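Local coordinates for substrate-binding protein (Synechococcus sp., PDB 6WPN) that probably binds a sugar or oligosaccharide as the extracytoplasmic substrate-binding component of a bacterial transport system, at residues N91-A96 / P386-L391; F200-V205 / R379-A384. All blocks are in the same frame, centred on the assembly; numbering follows the deposited sequence.

From the N terminus, the chain first supplies 91-96, just after strand 87-90 at the start of helix 92-99. It next supplies 200-205, the end of helix 195-202. Both are met late, by successive pieces running from the connection after strand 378-379 into the start of helix 388-403: 379-384 packs on 200-205 (interaction 2), and 386-391 packs on 91-96 (interaction 1). Interaction 2 therefore closes the inner loop, its closest ends 174 residues apart, and interaction 1 the outer one, its ends 290 apart; the two nest without crossing. Their centres lie about 13 Å apart, yet they touch, since P93 CG reaches V382 CG2 at 3.7 Å. This region thus bridges helices 92-99 and 195-202.

Interaction 1 (N91-A96 / P386-L391)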
loop_
_atom_site.group_PDB
_atom_site.type_symbol
_atom_site.label_atom_id
_atom_site.label_comp_id
_atom_site.label_asym_id
_atom_site.label_seq_id
_atom_site.Cartn_x
_atom_site.Cartn_y
_atom_site.Cartn_z
ATOM N N ASN A 91 -7.839 3.506 4.129
ATOM C CA ASN A 91 -7.139 2.234 4.092
ATOM C C ASN A 91 -7.338 1.540 5.434
ATOM O O ASN A 91 -7.705 2.188 6.422
ATOM C CB ASN A 91 -5.640 2.412 3.795
ATOM C CG ASN A 91 -4.887 3.063 4.927
ATOM O OD1 ASN A 91 -5.442 3.845 5.691
ATOM N ND2 ASN A 91 -3.604 2.736 5.044
ATOM N N PRO A 92 -7.147 0.222 5.500
ATOM C CA PRO A 92 -7.477 -0.529 6.728
ATOM C C PRO A 92 -6.853 0.071 7.982
ATOM O O PRO A 92 -7.546 0.173 9.006
ATOM C CB PRO A 92 -6.941 -1.947 6.441
ATOM C CG PRO A 92 -6.275 -1.882 5.080
ATOM C CD PRO A 92 -6.841 -0.688 4.386
ATOM N N PRO A 93 -5.564 0.460 7.979
ATOM C CA PRO A 93 -5.013 1.047 9.220
ATOM C C PRO A 93 -5.732 2.306 9.676
ATOM O O PRO A 93 -6.167 2.382 10.833
ATOM C CB PRO A 93 -3.553 1.333 8.848
ATOM C CG PRO A 93 -3.250 0.383 7.774
ATOM C CD PRO A 93 -4.503 0.315 6.965
ATOM N N PHE A 94 -5.870 3.302 8.798
ATOM C CA PHE A 94 -6.518 4.546 9.203
ATOM C C PHE A 94 -7.997 4.346 9.501
ATOM O O PHE A 94 -8.549 5.031 10.370
ATOM C CB PHE A 94 -6.321 5.622 8.140
ATOM C CG PHE A 94 -6.792 6.979 8.569
ATOM C CD1 PHE A 94 -7.633 7.722 7.764
ATOM C CD2 PHE A 94 -6.396 7.509 9.788
ATOM C CE1 PHE A 94 -8.072 8.973 8.161
ATOM C CE2 PHE A 94 -6.835 8.756 10.193
ATOM C CZ PHE A 94 -7.674 9.489 9.376
ATOM N N ALA A 95 -8.654 3.422 8.798
ATOM C CA ALA A 95 -10.068 3.169 9.056
ATOM C C ALA A 95 -10.286 2.622 10.461
ATOM O O ALA A 95 -11.319 2.899 11.080
ATOM C CB ALA A 95 -10.629 2.204 8.013
ATOM N N ALA A 96 -9.333 1.840 10.974
ATOM C CA ALA A 96 -9.462 1.294 12.321
ATOM C C ALA A 96 -9.322 2.382 13.380
ATOM O O ALA A 96 -10.050 2.376 14.380
ATOM C CB ALA A 96 -8.427 0.192 12.544
ATOM N N PRO A 386 -5.976 0.057 15.692
ATOM C CA PRO A 386 -5.762 1.472 16.024
ATOM C C PRO A 386 -4.326 1.768 16.442
ATOM O O PRO A 386 -3.688 0.981 17.144
ATOM C CB PRO A 386 -6.744 1.718 17.178
ATOM C CG PRO A 386 -7.797 0.693 16.991
ATOM C CD PRO A 386 -7.078 -0.519 16.483
ATOM N N GLY A 387 -3.820 2.918 16.008
ATOM C CA GLY A 387 -2.499 3.347 16.428
ATOM C C GLY A 387 -1.318 2.649 15.790
ATOM O O GLY A 387 -0.236 2.628 16.388
ATOM N N VAL A 388 -1.485 2.068 14.598
ATOM C CA VAL A 388 -0.383 1.349 13.964
ATOM C C VAL A 388 0.649 2.315 13.396
ATOM O O VAL A 388 1.828 1.963 13.260
ATOM C CB VAL A 388 -0.915 0.396 12.876
ATOM C CG1 VAL A 388 -1.329 1.170 11.643
ATOM C CG2 VAL A 388 0.133 -0.652 12.525
ATOM N N LYS A 389 0.241 3.539 13.060
ATOM C CA LYS A 389 1.206 4.517 12.575
ATOM C C LYS A 389 2.052 5.089 13.703
ATOM O O LYS A 389 3.217 5.436 13.479
ATOM C CB LYS A 389 0.489 5.629 11.808
ATOM C CG LYS A 389 0.048 5.199 10.410
ATOM C CD LYS A 389 1.254 4.849 9.538
ATOM C CE LYS A 389 0.843 4.288 8.184
ATOM N NZ LYS A 389 0.185 2.956 8.304
ATOM N N ARG A 390 1.496 5.187 14.912
ATOM C CA ARG A 390 2.321 5.506 16.072
ATOM C C ARG A 390 3.374 4.425 16.283
ATOM O O ARG A 390 4.545 4.721 16.547
ATOM C CB ARG A 390 1.441 5.615 17.318
ATOM C CG ARG A 390 2.184 5.930 18.608
ATOM C CD ARG A 390 2.650 7.372 18.652
ATOM N NE ARG A 390 1.489 8.264 18.626
ATOM C CZ ARG A 390 1.550 9.590 18.658
ATOM N NH1 ARG A 390 2.726 10.202 18.723
ATOM N NH2 ARG A 390 0.431 10.305 18.633
ATOM N N LEU A 391 2.965 3.160 16.158
ATOM C CA LEU A 391 3.890 2.040 16.289
ATOM C C LEU A 391 4.946 2.061 15.190
ATOM O O LEU A 391 6.135 1.855 15.458
ATOM C CB LEU A 391 3.108 0.729 16.258
ATOM C CG LEU A 391 3.910 -0.570 16.287
ATOM C CD1 LEU A 391 4.565 -0.741 17.646
ATOM C CD2 LEU A 391 3.025 -1.763 15.949
#
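P93 turns CB, a carbon of its pyrrolidine ring, toward V388, and a single branch of the valine answers it: P93 CB lies 3.6 Å from V388 CG1. The valine's first torsion (chi1 75°) explains the choice of branch, because it sets CG1 between the backbone N and carbonyl carbon and sends it at the proline, while CG2 stands anti to N. K389 comes to the same ring carbon by another route. Its chain bends at chi2 and again at chi4, bringing the ammonium group back until NZ is 4.1 Å from P93 CB; at that separation from a carbon this is van der Waals contact, with no polar bond between them.

One helical turn further on, A96 packs against the ring of P386. The methyl carbon A96 CB lies over the N and CD side of that ring, 4.0 Å from P386 N, while P386 CG meets the backbone atom A96 O at 3.8 Å. No hydrogen bond joins the two segments directly, but N97, next in helix 92-99, accepts one from G387 N through OD1, tying the body of that helix to the residue before helix 388-403.

N91 caps its own helix: N91 OD1 receives F94 N at 3.2 Å, with an N-H...O angle of 151° and the donor well above the carbonyl plane. G387 occupies the N-cap position of helix 388-403 without a side chain to cap it. The contact thus joins helix 92-99, which follows strand 87-90, to the start of helix 388-403 in a fold consistent with the bacterial extracellular solute-binding proteins.

Interaction 2 (F200-V205 / R379-A384); sequences FVQMGV and RVLVPA
V201 presents both its methyls to the backbone carbonyl of L381: V201 CG1 and V201 CG2 each lie 3.8 Å from L381 O. With CG1 anti to the backbone N (chi1 -179°), the fork of the valine opens onto this oxygen, and the same CG1 also approaches L381 CB at 4.2 Å. The leucine's end meets the neighbouring residue. L381 CD1 sits 3.6 Å from Q202 CG, and Q202 NE2 is 3.9 Å from the same methyl, which thus touches both the glutamine's stem and the nitrogen of its amide, the two side chains crossing at about a right angle.

Further out, polar bonds fix both partners. Q202 is held at its tip, with OE1 accepting from W165 NE1 and NE2 donating to T294 O, and the L381 side chain touches T294 as well. L381 N is hydrogen-bonded to N296 OD1, which fastens the backbone beside strand 295-303. On the opposing segment, a Schellman motif ends helix 195-202 just past the contact: G204, with positive phi, donates from N to V201 O at 3.1 Å, and V205 N reaches F200 O at 3.0 Å.

Across the contact itself there is no hydrogen bond. It is van der Waals in kind, partly methyl against carbonyl oxygen and partly methyl against aliphatic carbon; Q202 joins in mainly through CG, while its amide, though brushing the methyl, is satisfied by W165 and T294.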
loop_
_atom_site.group_PDB
_atom_site.type_symbol
_atom_site.label_atom_id
_atom_site.label_comp_id
_atom_site.label_asym_id
_atom_site.label_seq_id
_atom_site.Cartn_x
_atom_site.Cartn_y
_atom_site.Cartn_z
ATOM N N PHE A 200 8.747 -6.711 8.336
ATOM C CA PHE A 200 8.728 -7.309 9.666
ATOM C C PHE A 200 7.680 -8.406 9.740
ATOM O O PHE A 200 7.956 -9.519 10.202
ATOM C CB PHE A 200 8.466 -6.235 10.730
ATOM C CG PHE A 200 9.687 -5.434 11.114
ATOM C CD1 PHE A 200 10.185 -4.451 10.282
ATOM C CD2 PHE A 200 10.328 -5.660 12.318
ATOM C CE1 PHE A 200 11.306 -3.717 10.630
ATOM C CE2 PHE A 200 11.451 -4.927 12.672
ATOM C CZ PHE A 200 11.936 -3.953 11.823
ATOM N N VAL A 201 6.466 -8.114 9.268
ATOM C CA VAL A 201 5.407 -9.116 9.296
ATOM C C VAL A 201 5.770 -10.303 8.407
ATOM O O VAL A 201 5.512 -11.458 8.761
ATOM C CB VAL A 201 4.063 -8.488 8.887
ATOM C CG1 VAL A 201 2.952 -9.526 8.948
ATOM C CG2 VAL A 201 3.744 -7.296 9.773
ATOM N N GLN A 202 6.383 -10.039 7.245
ATOM C CA GLN A 202 6.784 -11.134 6.360
ATOM C C GLN A 202 7.914 -11.955 6.959
ATOM O O GLN A 202 8.050 -13.144 6.642
ATOM C CB GLN A 202 7.198 -10.604 4.988
ATOM C CG GLN A 202 6.044 -10.151 4.119
ATOM C CD GLN A 202 6.504 -9.511 2.822
ATOM O OE1 GLN A 202 7.489 -8.775 2.796
ATOM N NE2 GLN A 202 5.803 -9.808 1.735
HETATM N N MSE A 203 8.647 -11.336 7.870
HETATM C CA MSE A 203 9.781 -12.009 8.531
HETATM C C MSE A 203 9.312 -12.774 9.769
HETATM O O MSE A 203 10.155 -13.209 10.530
HETATM C CB MSE A 203 10.872 -10.996 8.834
HETATM C CG MSE A 203 11.505 -10.487 7.602
HETATM SE SE MSE A 203 12.788 -9.165 8.061
HETATM C CE MSE A 203 14.163 -10.236 8.833
ATOM N N GLY A 204 8.008 -12.942 9.931
ATOM C CA GLY A 204 7.465 -13.671 11.061
ATOM C C GLY A 204 7.345 -12.888 12.350
ATOM O O GLY A 204 7.073 -13.488 13.397
ATOM N N VAL A 205 7.537 -11.574 12.313
ATOM C CA VAL A 205 7.472 -10.757 13.521
ATOM C C VAL A 205 6.017 -10.497 13.888
ATOM O O VAL A 205 5.196 -10.152 13.030
ATOM C CB VAL A 205 8.234 -9.437 13.327
ATOM C CG1 VAL A 205 8.111 -8.556 14.570
ATOM C CG2 VAL A 205 9.692 -9.710 12.988
ATOM N N ARG A 379 -2.081 -11.127 1.057
ATOM C CA ARG A 379 -2.928 -10.758 2.178
ATOM C C ARG A 379 -2.583 -9.337 2.602
ATOM O O ARG A 379 -1.586 -8.757 2.163
ATOM C CB ARG A 379 -2.743 -11.714 3.366
ATOM C CG ARG A 379 -3.684 -12.923 3.420
ATOM C CD ARG A 379 -3.438 -13.893 2.268
ATOM N NE ARG A 379 -4.127 -15.173 2.438
ATOM C CZ ARG A 379 -3.510 -16.308 2.763
ATOM N NH1 ARG A 379 -2.193 -16.318 2.948
ATOM N NH2 ARG A 379 -4.200 -17.436 2.901
ATOM N N VAL A 380 -3.412 -8.774 3.468
ATOM C CA VAL A 380 -3.140 -7.467 4.053
ATOM C C VAL A 380 -2.266 -7.745 5.269
ATOM O O VAL A 380 -2.651 -8.516 6.154
ATOM C CB VAL A 380 -4.431 -6.739 4.448
ATOM C CG1 VAL A 380 -4.119 -5.550 5.339
ATOM C CG2 VAL A 380 -5.188 -6.294 3.210
ATOM N N LEU A 381 -1.094 -7.113 5.319
ATOM C CA LEU A 381 -0.098 -7.484 6.318
ATOM C C LEU A 381 -0.051 -6.555 7.524
ATOM O O LEU A 381 0.089 -7.036 8.653
ATOM C CB LEU A 381 1.290 -7.539 5.672
ATOM C CG LEU A 381 1.488 -8.552 4.541
ATOM C CD1 LEU A 381 2.901 -8.468 3.991
ATOM C CD2 LEU A 381 1.184 -9.960 5.024
ATOM N N VAL A 382 -0.161 -5.245 7.330
ATOM C CA VAL A 382 -0.281 -4.353 8.480
ATOM C C VAL A 382 -1.633 -4.632 9.131
ATOM O O VAL A 382 -2.680 -4.472 8.486
ATOM C CB VAL A 382 -0.107 -2.877 8.075
ATOM C CG1 VAL A 382 1.309 -2.643 7.577
ATOM C CG2 VAL A 382 -1.104 -2.468 6.998
ATOM N N PRO A 383 -1.666 -5.096 10.380
ATOM C CA PRO A 383 -2.956 -5.415 11.003
ATOM C C PRO A 383 -3.811 -4.163 11.143
ATOM O O PRO A 383 -3.360 -3.138 11.658
ATOM C CB PRO A 383 -2.561 -6.000 12.365
ATOM C CG PRO A 383 -1.197 -5.456 12.633
ATOM C CD PRO A 383 -0.532 -5.333 11.291
ATOM N N ALA A 384 -5.048 -4.247 10.652
ATOM C CA ALA A 384 -5.962 -3.113 10.694
ATOM C C ALA A 384 -6.371 -2.811 12.128
ATOM O O ALA A 384 -7.501 -3.101 12.534
ATOM C CB ALA A 384 -7.197 -3.390 9.837
#